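Local coordinates for Thiosulfate:glutathione sulfurtransferase (Saccharomyces cerevisiae, PDB 3D1P), which transfers sulfur from thiosulfate to glutathione, yielding S-sulfanylglutathione, a central intermediate of hydrogen sulfide metabolism, at residues D70-D75 against L94-A99; D29-V34 against N127-H132; L77-E80 against P86-D89; E106-A111 against S117-Y122. All blocks are in the same frame, centred on the assembly; numbering follows the deposited sequence. Where two conformers were deposited one is given.

Interaction 1: residues D70-D75 against L94-A99; sequences DAFALD and LIFYCA
The central strand 93-97 of this rhodanese fold, which leads into the active-site loop, packs L94 and F96 against F72, which reaches over from the short 3-10 turn preceding helix 76-83. F72 is the sole residue of 70-75 to meet 94-99, and it does so through two parts of its ring. The pair with F96 is edge-to-face: the two planes stand at 79° and the centroids lie 5.3 Å apart. F96 supplies the edge, its CE1 coming to 3.7 Å from F72 CE2, over one face of the F72 ring and displaced toward the rim. Around the same ring, L94 CD2 approaches F72 CE1 obliquely at 3.6 Å. A chi1 of -79° sets F72 CG beside its backbone N and anti to the carbonyl carbon, and the ring reaches from the turn toward the sheet, meeting the strand side chains from the opposite direction. Replacing F72 by an alanine would probably open a gap beside the F96 edge and leave L94 CD2 without this ring to pack on. Just beyond the strand comes C98, the cysteine that forms the persulfide intermediate in catalysis; its backbone N is bonded to the hydroxyl of S125. V44 of strand 41-45 and V110 of helix 102-112 also touch F72, while Q108 and A111 of that helix cover F96, so the contact lies in the core between sheet, helix and loop.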
loop_
_atom_site.group_PDB
_atom_site.type_symbol
_atom_site.label_atom_id
_atom_site.label_comp_id
_atom_site.label_asym_id
_atom_site.label_seq_id
_atom_site.Cartn_x
_atom_site.Cartn_y
_atom_site.Cartn_z
ATOM N N ASP A 70 -11.338 -1.976 8.159
ATOM C CA ASP A 70 -12.244 -2.671 7.251
ATOM C C ASP A 70 -12.269 -2.147 5.847
ATOM O O ASP A 70 -13.065 -2.625 5.063
ATOM C CB ASP A 70 -13.709 -2.565 7.789
ATOM C CG ASP A 70 -14.175 -1.084 7.972
ATOM O OD1 ASP A 70 -13.312 -0.107 8.178
ATOM O OD2 ASP A 70 -15.439 -0.928 8.014
ATOM N N ALA A 71 -11.421 -1.173 5.505
ATOM C CA ALA A 71 -11.532 -0.537 4.221
ATOM C C ALA A 71 -11.555 -1.553 3.080
ATOM O O ALA A 71 -12.391 -1.453 2.192
ATOM C CB ALA A 71 -10.366 0.423 3.986
ATOM N N PHE A 72 -10.648 -2.524 3.106
ATOM C CA PHE A 72 -10.560 -3.434 1.988
ATOM C C PHE A 72 -11.641 -4.499 1.948
ATOM O O PHE A 72 -11.659 -5.300 1.008
ATOM C CB PHE A 72 -9.155 -4.015 1.843
ATOM C CG PHE A 72 -8.223 -3.031 1.181
ATOM C CD1 PHE A 72 -8.282 -2.859 -0.198
ATOM C CD2 PHE A 72 -7.377 -2.221 1.906
ATOM C CE1 PHE A 72 -7.537 -1.901 -0.834
ATOM C CE2 PHE A 72 -6.608 -1.269 1.277
ATOM C CZ PHE A 72 -6.690 -1.106 -0.111
ATOM N N ALA A 73 -12.572 -4.451 2.906
ATOM C CA ALA A 73 -13.775 -5.267 2.901
ATOM C C ALA A 73 -14.986 -4.497 2.403
ATOM O O ALA A 73 -16.068 -5.075 2.269
ATOM C CB ALA A 73 -14.056 -5.812 4.298
ATOM N N LEU A 74 -14.856 -3.209 2.102
ATOM C CA LEU A 74 -15.999 -2.407 1.686
ATOM C C LEU A 74 -16.287 -2.547 0.208
ATOM O O LEU A 74 -15.387 -2.681 -0.604
ATOM C CB LEU A 74 -15.721 -0.924 1.986
ATOM C CG LEU A 74 -15.453 -0.600 3.446
ATOM C CD1 LEU A 74 -15.090 0.866 3.612
ATOM C CD2 LEU A 74 -16.620 -0.983 4.343
ATOM N N ASP A 75 -17.560 -2.460 -0.139
ATOM C CA ASP A 75 -17.927 -2.394 -1.557
ATOM C C ASP A 75 -17.451 -1.061 -2.161
ATOM O O ASP A 75 -17.075 -0.138 -1.422
ATOM C CB ASP A 75 -19.415 -2.613 -1.745
ATOM C CG ASP A 75 -20.231 -1.431 -1.326
ATOM O OD1 ASP A 75 -20.015 -0.295 -1.804
ATOM O OD2 ASP A 75 -21.175 -1.622 -0.532
ATOM N N LEU A 94 -1.759 -5.185 -5.616
ATOM C CA LEU A 94 -1.738 -4.203 -4.537
ATOM C C LEU A 94 -0.577 -4.556 -3.604
ATOM O O LEU A 94 -0.493 -5.699 -3.133
ATOM C CB LEU A 94 -3.035 -4.227 -3.730
ATOM C CG LEU A 94 -4.173 -3.361 -4.279
ATOM C CD1 LEU A 94 -4.611 -3.772 -5.716
ATOM C CD2 LEU A 94 -5.340 -3.395 -3.309
ATOM N N ILE A 95 0.296 -3.590 -3.356
ATOM C CA ILE A 95 1.477 -3.774 -2.522
ATOM C C ILE A 95 1.254 -2.997 -1.228
ATOM O O ILE A 95 1.141 -1.781 -1.261
ATOM C CB ILE A 95 2.746 -3.282 -3.207
ATOM C CG1 ILE A 95 2.909 -3.901 -4.584
ATOM C CG2 ILE A 95 3.956 -3.576 -2.308
ATOM C CD1 ILE A 95 4.145 -3.381 -5.365
ATOM N N PHE A 96 1.187 -3.702 -0.103
ATOM C CA PHE A 96 0.802 -3.110 1.158
ATOM C C PHE A 96 2.001 -2.812 2.050
ATOM O O PHE A 96 2.931 -3.627 2.168
ATOM C CB PHE A 96 -0.082 -4.087 1.934
ATOM C CG PHE A 96 -1.425 -4.248 1.325
ATOM C CD1 PHE A 96 -2.495 -3.460 1.737
ATOM C CD2 PHE A 96 -1.634 -5.161 0.294
ATOM C CE1 PHE A 96 -3.736 -3.611 1.139
ATOM C CE2 PHE A 96 -2.881 -5.284 -0.313
ATOM C CZ PHE A 96 -3.903 -4.486 0.105
ATOM N N TYR A 97 1.939 -1.678 2.746
ATOM C CA TYR A 97 2.985 -1.314 3.716
ATOM C C TYR A 97 2.439 -0.223 4.632
ATOM O O TYR A 97 1.448 0.441 4.342
ATOM C CB TYR A 97 4.264 -0.852 3.010
ATOM C CG TYR A 97 4.057 0.257 2.019
ATOM C CD1 TYR A 97 4.164 1.589 2.406
ATOM C CD2 TYR A 97 3.759 0.009 0.689
ATOM C CE1 TYR A 97 3.979 2.609 1.520
ATOM C CE2 TYR A 97 3.548 1.019 -0.221
ATOM C CZ TYR A 97 3.674 2.340 0.181
ATOM O OH TYR A 97 3.492 3.334 -0.734
ATOM N N CYS A 98 3.175 -0.020 5.720
ATOM C CA CYS A 98 2.873 1.056 6.669
ATOM C C CYS A 98 4.195 1.772 7.013
ATOM O O CYS A 98 4.864 2.265 6.114
ATOM C CB CYS A 98 2.040 0.543 7.873
ATOM S SG CYS A 98 2.814 -0.781 8.812
ATOM N N ALA A 99 4.522 1.842 8.319
ATOM C CA ALA A 99 5.793 2.417 8.792
ATOM C C ALA A 99 6.771 1.273 9.072
ATOM O O ALA A 99 7.797 1.181 8.411
ATOM C CB ALA A 99 5.573 3.288 10.010
#

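Interaction 2: residues D29-V34 against N127-H132; sequences DMKRIV and NDWVSH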
loop_
_atom_site.group_PDB
_atom_site.type_symbol
_atom_site.label_atom_id
_atom_site.label_comp_id
_atom_site.label_asym_id
_atom_site.label_seq_id
_atom_site.Cartn_x
_atom_site.Cartn_y
_atom_site.Cartn_z
ATOM N N ASP A 29 13.861 -3.734 -4.708
ATOM C CA ASP A 29 12.715 -4.148 -5.482
ATOM C C ASP A 29 11.686 -3.014 -5.627
ATOM O O ASP A 29 11.128 -2.818 -6.713
ATOM C CB ASP A 29 12.015 -5.316 -4.797
ATOM C CG ASP A 29 12.786 -6.633 -4.767
ATOM O OD1 ASP A 29 13.649 -6.858 -5.649
ATOM O OD2 ASP A 29 12.493 -7.419 -3.824
HETATM N N MSE A 30 11.441 -2.302 -4.518
HETATM C CA MSE A 30 10.482 -1.206 -4.549
HETATM C C MSE A 30 10.951 -0.048 -5.409
HETATM O O MSE A 30 10.155 0.560 -6.110
HETATM C CB MSE A 30 10.158 -0.742 -3.134
HETATM C CG MSE A 30 9.369 -1.743 -2.327
HETATM SE SE MSE A 30 7.656 -2.192 -3.065
HETATM C CE MSE A 30 6.847 -0.547 -2.806
ATOM N N LYS A 31 12.217 0.313 -5.321
ATOM C CA LYS A 31 12.748 1.361 -6.151
ATOM C C LYS A 31 12.395 1.064 -7.611
ATOM O O LYS A 31 11.945 1.932 -8.379
ATOM C CB LYS A 31 14.263 1.417 -6.020
ATOM C CG LYS A 31 14.763 2.446 -5.107
ATOM C CD LYS A 31 16.190 2.876 -5.482
ATOM C CE LYS A 31 17.129 1.695 -5.508
ATOM N NZ LYS A 31 18.584 2.105 -5.384
ATOM N N ARG A 32 12.731 -0.435 -8.097
ATOM C CA ARG A 32 12.413 -0.869 -9.432
ATOM C C ARG A 32 10.949 -0.689 -9.756
ATOM O O ARG A 32 10.566 -0.118 -10.781
ATOM C CB ARG A 32 12.873 -2.302 -9.646
ATOM C CG ARG A 32 14.378 -2.382 -9.825
ATOM C CD ARG A 32 14.844 -3.810 -10.097
ATOM N NE ARG A 32 14.856 -4.552 -8.844
ATOM C CZ ARG A 32 15.916 -5.113 -8.263
ATOM N NH1 ARG A 32 15.766 -5.741 -7.083
ATOM N NH2 ARG A 32 17.107 -5.087 -8.850
ATOM N N ILE A 33 10.100 -1.108 -8.831
ATOM C CA ILE A 33 8.651 -1.034 -9.072
ATOM C C ILE A 33 8.207 0.408 -9.246
ATOM O O ILE A 33 7.462 0.720 -10.186
ATOM C CB ILE A 33 7.910 -1.746 -7.941
ATOM C CG1 ILE A 33 8.157 -3.235 -8.064
ATOM C CG2 ILE A 33 6.427 -1.421 -7.946
ATOM C CD1 ILE A 33 7.799 -4.036 -6.799
ATOM N N VAL A 34 8.652 1.305 -8.370
ATOM C CA VAL A 34 8.277 2.698 -8.507
ATOM C C VAL A 34 8.715 3.245 -9.856
ATOM O O VAL A 34 7.949 3.916 -10.547
ATOM C CB VAL A 34 8.826 3.518 -7.321
ATOM C CG1 VAL A 34 8.628 5.023 -7.556
ATOM C CG2 VAL A 34 8.124 3.076 -6.031
ATOM N N ASN A 127 9.571 2.948 6.956
ATOM C CA ASN A 127 10.803 3.064 7.715
ATOM C C ASN A 127 11.973 2.617 6.846
ATOM O O ASN A 127 13.029 3.250 6.830
ATOM C CB ASN A 127 10.755 2.214 8.995
ATOM C CG ASN A 127 9.845 2.773 10.048
ATOM O OD1 ASN A 127 9.143 3.771 9.874
ATOM N ND2 ASN A 127 9.818 2.059 11.201
ATOM N N ASP A 128 11.794 1.501 6.138
ATOM C CA ASP A 128 12.813 1.008 5.231
ATOM C C ASP A 128 13.068 1.996 4.094
ATOM O O ASP A 128 14.224 2.289 3.737
ATOM C CB ASP A 128 12.385 -0.353 4.714
ATOM C CG ASP A 128 13.361 -0.972 3.723
ATOM O OD1 ASP A 128 14.125 -1.873 4.141
ATOM O OD2 ASP A 128 13.320 -0.570 2.544
ATOM N N TRP A 129 11.998 2.534 3.529
ATOM C CA TRP A 129 12.116 3.450 2.407
ATOM C C TRP A 129 12.978 4.647 2.803
ATOM O O TRP A 129 13.959 5.000 2.126
ATOM C CB TRP A 129 10.721 3.882 1.958
ATOM C CG TRP A 129 10.695 4.745 0.726
ATOM C CD1 TRP A 129 10.430 6.075 0.677
ATOM C CD2 TRP A 129 10.833 4.305 -0.648
ATOM N NE1 TRP A 129 10.403 6.508 -0.632
ATOM C CE2 TRP A 129 10.650 5.441 -1.458
ATOM C CE3 TRP A 129 11.072 3.064 -1.264
ATOM C CZ2 TRP A 129 10.737 5.375 -2.859
ATOM C CZ3 TRP A 129 11.175 3.000 -2.633
ATOM C CH2 TRP A 129 11.000 4.160 -3.414
ATOM N N VAL A 130 12.623 5.286 3.920
ATOM C CA VAL A 130 13.350 6.461 4.373
ATOM C C VAL A 130 14.754 6.079 4.847
ATOM O O VAL A 130 15.723 6.820 4.603
ATOM C CB VAL A 130 12.553 7.196 5.445
ATOM C CG1 VAL A 130 13.366 8.303 6.131
ATOM C CG2 VAL A 130 11.283 7.751 4.823
ATOM N N SER A 131 14.943 4.947 5.503
ATOM C CA SER A 131 16.265 4.522 5.934
ATOM C C SER A 131 17.249 4.465 4.777
ATOM O O SER A 131 18.433 4.754 4.952
ATOM C CB SER A 131 16.212 3.128 6.587
ATOM O OG SER A 131 15.623 3.176 7.878
ATOM N N HIS A 132 16.770 4.030 3.613
ATOM C CA HIS A 132 17.598 3.864 2.431
ATOM C C HIS A 132 17.611 5.093 1.540
ATOM O O HIS A 132 18.228 5.059 0.477
ATOM C CB HIS A 132 17.134 2.654 1.620
ATOM C CG HIS A 132 17.323 1.347 2.299
ATOM N ND1 HIS A 132 16.380 0.791 3.105
ATOM C CD2 HIS A 132 18.332 0.450 2.262
ATOM C CE1 HIS A 132 16.803 -0.370 3.561
ATOM N NE2 HIS A 132 17.998 -0.595 3.087
#
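Helices 29-34 and 127-131 run almost perpendicular to each other, at a crossing angle of -88°, and they come closest at M30 and W129, whose CA atoms are 8.5 Å apart. The segment axes stay 11.8 Å from one another, a separation spanned largely by a single indole. Its CG is anti to the backbone N of W129 (chi1 -175°), which throws the six-membered ring toward helix 29-34. There the far rim of the ring does the touching: W129 CZ3 meets M30 CB at 3.9 Å, and the neighbouring W129 CH2 reaches V34 CG2 at 4.0 Å, both obliquely. The backbone N of K31 lies in the plane of the indole, at its edge. In the conformer described, K31 NZ forms a salt bridge with E28. Just past the end of helix 125-131, H132 ND1 donates a nearly straight bond of 2.7 Å to D128 O, which also accepts H132 N from the opposite face of its carbonyl plane. F27 stacks on H132 and also meets the ring of W129. M30, a selenomethionine here, and V34 touch L43 of strand 41-45; the contact thus joins helix 125-131 to the helix covering this side of the sheet.

Interaction 3: residues L77-E80 against P86-D89; sequences LEFE and PKPD
F79 and K87 both hold CG anti to the backbone N (chi1 -174° and -173°), which swings the phenyl ring of F79 off its helix onto the backbone of 86-88 and sends the extended lysine chain across it at about a right angle. K87 CA sits over one face of the ring in a CH-pi contact, 3.8 Å from the centroid and 23° off the ring normal. The lysine stem follows the same face: K87 CB lies 3.7 Å from F79 CG, and K87 CG rests near F79 CD1. At the far end of the ring P88 CD approaches F79 CZ at 3.7 Å, and P86 O comes to F79 CE2 at 3.6 Å, both obliquely. The ring thus meets three successive residues of an extended, polyproline-II-like chain, K87 over its face and the prolines at a slant. The outer margin is looser, with E80 CG 4.3 Å from P86 N. In the conformer described, K87 NZ hydrogen-bonds to L74 O. F79 also touches V63 and I85, while P88 packs on F72 and its O is hydrogen-bonded to Y116 OH; helix 76-83 is in this way folded back on the connection into strand 93-97.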
loop_
_atom_site.group_PDB
_atom_site.type_symbol
_atom_site.label_atom_id
_atom_site.label_comp_id
_atom_site.label_asym_id
_atom_site.label_seq_id
_atom_site.Cartn_x
_atom_site.Cartn_y
_atom_site.Cartn_z
ATOM N N LEU A 77 -18.764 1.630 -3.613
ATOM C CA LEU A 77 -19.416 2.883 -3.277
ATOM C C LEU A 77 -19.103 3.289 -1.831
ATOM O O LEU A 77 -18.760 4.444 -1.544
ATOM C CB LEU A 77 -20.915 2.764 -3.536
ATOM C CG LEU A 77 -21.726 4.024 -3.271
ATOM C CD1 LEU A 77 -21.502 5.082 -4.340
ATOM C CD2 LEU A 77 -23.227 3.657 -3.193
ATOM N N GLU A 78 -19.191 2.334 -0.928
ATOM C CA GLU A 78 -18.936 2.602 0.471
ATOM C C GLU A 78 -17.453 2.894 0.725
ATOM O O GLU A 78 -17.126 3.753 1.550
ATOM C CB GLU A 78 -19.409 1.418 1.340
ATOM C CG GLU A 78 -19.283 1.621 2.845
ATOM C CD GLU A 78 -20.233 2.665 3.443
ATOM O OE1 GLU A 78 -21.095 3.207 2.721
ATOM O OE2 GLU A 78 -20.120 2.912 4.636
ATOM N N PHE A 79 -16.567 2.222 -0.020
ATOM C CA PHE A 79 -15.148 2.517 0.089
ATOM C C PHE A 79 -14.899 4.006 -0.204
ATOM O O PHE A 79 -14.199 4.693 0.530
ATOM C CB PHE A 79 -14.375 1.631 -0.881
ATOM C CG PHE A 79 -12.860 1.740 -0.752
ATOM C CD1 PHE A 79 -12.140 0.756 -0.143
ATOM C CD2 PHE A 79 -12.192 2.833 -1.281
ATOM C CE1 PHE A 79 -10.752 0.844 -0.033
ATOM C CE2 PHE A 79 -10.802 2.924 -1.158
ATOM C CZ PHE A 79 -10.092 1.921 -0.536
ATOM N N GLU A 80 -15.434 4.506 -1.312
ATOM C CA GLU A 80 -15.173 5.884 -1.635
ATOM C C GLU A 80 -15.808 6.820 -0.610
ATOM O O GLU A 80 -15.199 7.835 -0.244
ATOM C CB GLU A 80 -15.603 6.201 -3.056
ATOM C CG GLU A 80 -15.117 7.534 -3.557
ATOM C CD GLU A 80 -15.977 8.709 -3.193
ATOM O OE1 GLU A 80 -17.132 8.511 -2.767
ATOM O OE2 GLU A 80 -15.498 9.854 -3.324
ATOM N N PRO A 86 -11.311 6.180 -4.905
ATOM C CA PRO A 86 -11.937 4.976 -5.446
ATOM C C PRO A 86 -11.298 3.712 -4.901
ATOM O O PRO A 86 -10.092 3.646 -4.627
ATOM C CB PRO A 86 -11.701 5.075 -6.973
ATOM C CG PRO A 86 -11.499 6.526 -7.190
ATOM C CD PRO A 86 -10.734 6.989 -5.981
ATOM N N LYS A 87 -12.124 2.690 -4.790
ATOM C CA LYS A 87 -11.635 1.389 -4.374
ATOM C C LYS A 87 -10.709 0.824 -5.447
ATOM O O LYS A 87 -11.060 0.797 -6.617
ATOM C CB LYS A 87 -12.806 0.442 -4.170
ATOM C CG LYS A 87 -12.385 -0.883 -3.582
ATOM C CD LYS A 87 -13.564 -1.813 -3.300
ATOM C CE LYS A 87 -13.137 -3.166 -2.734
ATOM N NZ LYS A 87 -14.267 -4.123 -2.653
ATOM N N PRO A 88 -9.513 0.376 -5.061
ATOM C CA PRO A 88 -8.604 -0.148 -6.069
ATOM C C PRO A 88 -9.189 -1.306 -6.849
ATOM O O PRO A 88 -9.889 -2.172 -6.299
ATOM C CB PRO A 88 -7.382 -0.596 -5.246
ATOM C CG PRO A 88 -7.392 0.334 -4.096
ATOM C CD PRO A 88 -8.851 0.485 -3.755
ATOM N N ASP A 89 -8.819 -1.367 -8.111
ATOM C CA ASP A 89 -9.223 -2.457 -9.008
ATOM C C ASP A 89 -8.614 -3.775 -8.537
ATOM O O ASP A 89 -7.392 -3.886 -8.435
ATOM C CB ASP A 89 -8.696 -2.056 -10.389
ATOM C CG ASP A 89 -8.947 -3.051 -11.487
ATOM O OD1 ASP A 89 -9.419 -4.176 -11.257
ATOM O OD2 ASP A 89 -8.663 -2.649 -12.636
#

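Interaction 4: residues E106-A111 against S117-Y122; sequences EAQKVA and SNTSLY
Q108 carries the tight part of this contact, gripping T119 by a hydrogen bond and L121 by its aliphatic stem. In the conformer described, T119 OG1 donates to Q108 OE1 at 2.7 Å, lying in the amide plane on a lone pair, with a C=O...O angle of 126°. The torsions explain the meeting: Q108 leaves its helix with CG anti to the backbone N and bends at chi2, while T119 holds OG1 in the crowded position between its N and carbonyl carbon (chi1 63°), directed at the amide. Beside this bond, L121 CD2 packs on Q108 CB at 3.8 Å and on Q108 CG at 4.0 Å, crossing the glutamine chain at about a right angle. A valine in place of T119 would lack the hydroxyl and would probably leave the buried OE1 of Q108 without this donor and its amide less restrained in rotation. Packing thins toward A111, whose CB stands 4.3 Å from T119 CG2. On the solvent side the two segments part company: K109 starts away from the strand, and S117 starts away from the helix at an exposed turn. S120 also starts away from the helix but is buried, its hydroxyl bonded to E93. The helix and strand segments run antiparallel (172°), their axes 8.9 Å apart, as the return leg of the beta-alpha-beta unit formed by strand 93-97, helix 102-112 and strand 119-121. F96 of the first strand fills in beneath Q108 and A111, and L121 shares backbone bonds with Q23 and Y25 on the other side of its strand.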
loop_
_atom_site.group_PDB
_atom_site.type_symbol
_atom_site.label_atom_id
_atom_site.label_comp_id
_atom_site.label_asym_id
_atom_site.label_seq_id
_atom_site.Cartn_x
_atom_site.Cartn_y
_atom_site.Cartn_z
ATOM N N GLU A 106 -1.535 -6.567 8.187
ATOM C CA GLU A 106 -2.950 -6.728 8.560
ATOM C C GLU A 106 -3.856 -6.345 7.404
ATOM O O GLU A 106 -4.859 -7.010 7.114
ATOM C CB GLU A 106 -3.308 -5.866 9.782
ATOM C CG GLU A 106 -2.705 -6.372 11.080
ATOM C CD GLU A 106 -3.038 -7.866 11.342
ATOM O OE1 GLU A 106 -4.222 -8.229 11.266
ATOM O OE2 GLU A 106 -2.119 -8.682 11.553
ATOM N N ALA A 107 -3.554 -5.214 6.780
ATOM C CA ALA A 107 -4.374 -4.747 5.661
ATOM C C ALA A 107 -4.305 -5.694 4.486
ATOM O O ALA A 107 -5.327 -5.955 3.822
ATOM C CB ALA A 107 -3.938 -3.338 5.259
ATOM N N GLN A 108 -3.139 -6.263 4.220
ATOM C CA GLN A 108 -2.996 -7.249 3.150
ATOM C C GLN A 108 -3.928 -8.426 3.404
ATOM O O GLN A 108 -4.542 -8.947 2.466
ATOM C CB GLN A 108 -1.539 -7.712 3.025
ATOM C CG GLN A 108 -1.287 -8.668 1.882
ATOM C CD GLN A 108 -1.615 -10.161 2.135
ATOM O OE1 GLN A 108 -1.889 -10.923 1.157
ATOM N NE2 GLN A 108 -1.621 -10.585 3.357
ATOM N N LYS A 109 -4.044 -8.851 4.645
ATOM C CA LYS A 109 -4.920 -9.975 4.978
ATOM C C LYS A 109 -6.371 -9.631 4.730
ATOM O O LYS A 109 -7.152 -10.479 4.262
ATOM C CB LYS A 109 -4.711 -10.400 6.417
ATOM C CG LYS A 109 -3.422 -11.179 6.617
ATOM C CD LYS A 109 -3.058 -11.465 8.063
ATOM C CE LYS A 109 -1.860 -12.410 8.147
ATOM N NZ LYS A 109 -1.165 -12.506 9.470
ATOM N N VAL A 110 -6.783 -8.397 5.063
ATOM C CA VAL A 110 -8.153 -7.984 4.771
ATOM C C VAL A 110 -8.398 -8.046 3.267
ATOM O O VAL A 110 -9.387 -8.605 2.805
ATOM C CB VAL A 110 -8.452 -6.572 5.322
ATOM C CG1 VAL A 110 -9.876 -6.154 4.934
ATOM C CG2 VAL A 110 -8.259 -6.516 6.833
ATOM N N ALA A 111 -7.501 -7.454 2.488
ATOM C CA ALA A 111 -7.720 -7.422 1.048
ATOM C C ALA A 111 -7.754 -8.828 0.434
ATOM O O ALA A 111 -8.627 -9.152 -0.367
ATOM C CB ALA A 111 -6.619 -6.556 0.374
ATOM N N SER A 117 -6.923 -11.048 -5.344
ATOM C CA SER A 117 -6.138 -12.253 -5.580
ATOM C C SER A 117 -4.664 -11.963 -5.821
ATOM O O SER A 117 -3.880 -12.903 -5.849
ATOM C CB SER A 117 -6.684 -13.034 -6.778
ATOM O OG SER A 117 -6.487 -12.364 -7.991
ATOM N N ASN A 118 -4.302 -10.683 -6.065
ATOM C CA ASN A 118 -2.916 -10.327 -6.402
ATOM C C ASN A 118 -2.465 -9.261 -5.415
ATOM O O ASN A 118 -2.706 -8.067 -5.611
ATOM C CB ASN A 118 -2.765 -9.835 -7.823
ATOM C CG ASN A 118 -1.314 -9.783 -8.228
ATOM O OD1 ASN A 118 -0.426 -9.944 -7.388
ATOM N ND2 ASN A 118 -1.040 -9.501 -9.479
ATOM N N THR A 119 -1.916 -9.712 -4.299
ATOM C CA THR A 119 -1.478 -8.811 -3.263
ATOM C C THR A 119 -0.053 -9.188 -2.843
ATOM O O THR A 119 0.378 -10.347 -2.945
ATOM C CB THR A 119 -2.369 -8.835 -2.002
ATOM O OG1 THR A 119 -2.333 -10.123 -1.392
ATOM C CG2 THR A 119 -3.817 -8.477 -2.332
ATOM N N SER A 120 0.669 -8.180 -2.383
ATOM C CA SER A 120 2.060 -8.286 -2.035
ATOM C C SER A 120 2.358 -7.413 -0.846
ATOM O O SER A 120 1.550 -6.568 -0.454
ATOM C CB SER A 120 2.939 -7.848 -3.209
ATOM O OG SER A 120 2.606 -8.573 -4.364
ATOM N N LEU A 121 3.555 -7.595 -0.279
ATOM C CA LEU A 121 4.018 -6.795 0.861
ATOM C C LEU A 121 5.310 -6.081 0.515
ATOM O O LEU A 121 6.182 -6.620 -0.172
ATOM C CB LEU A 121 4.349 -7.660 2.068
ATOM C CG LEU A 121 3.208 -8.418 2.690
ATOM C CD1 LEU A 121 3.710 -9.417 3.726
ATOM C CD2 LEU A 121 2.222 -7.461 3.336
ATOM N N TYR A 122 5.443 -4.889 1.071
ATOM C CA TYR A 122 6.737 -4.210 1.225
ATOM C C TYR A 122 7.005 -4.250 2.728
ATOM O O TYR A 122 6.628 -3.343 3.457
ATOM C CB TYR A 122 6.680 -2.780 0.704
ATOM C CG TYR A 122 7.897 -1.937 0.940
ATOM C CD1 TYR A 122 7.790 -0.559 0.943
ATOM C CD2 TYR A 122 9.161 -2.482 1.165
ATOM C CE1 TYR A 122 8.897 0.247 1.066
ATOM C CE2 TYR A 122 10.289 -1.683 1.314
ATOM C CZ TYR A 122 10.152 -0.299 1.280
ATOM O OH TYR A 122 11.214 0.541 1.397
#

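Overall arrangement
Interactions 1 and 4, with centres about 7 Å apart, share the sheet: L94 O accepts S120 N at 2.8 Å, and F96 N donates to S120 O at 2.9 Å. Interaction 3 extends this core outward, where K87 NZ meets L74 O at 2.7 Å. Interaction 2 occupies the opposite side of the chain's centre, its own centre about 26 Å from that of interaction 3; it is coupled to interaction 4 through the 2.6 Å bond between Y122 OH and D128 OD2, and to interaction 1 through A99 O and N127 N. C98, near the end of the 94-99 segment of interaction 1, has its side chain about 9 Å from that of L121 and about 11 Å from that of W129.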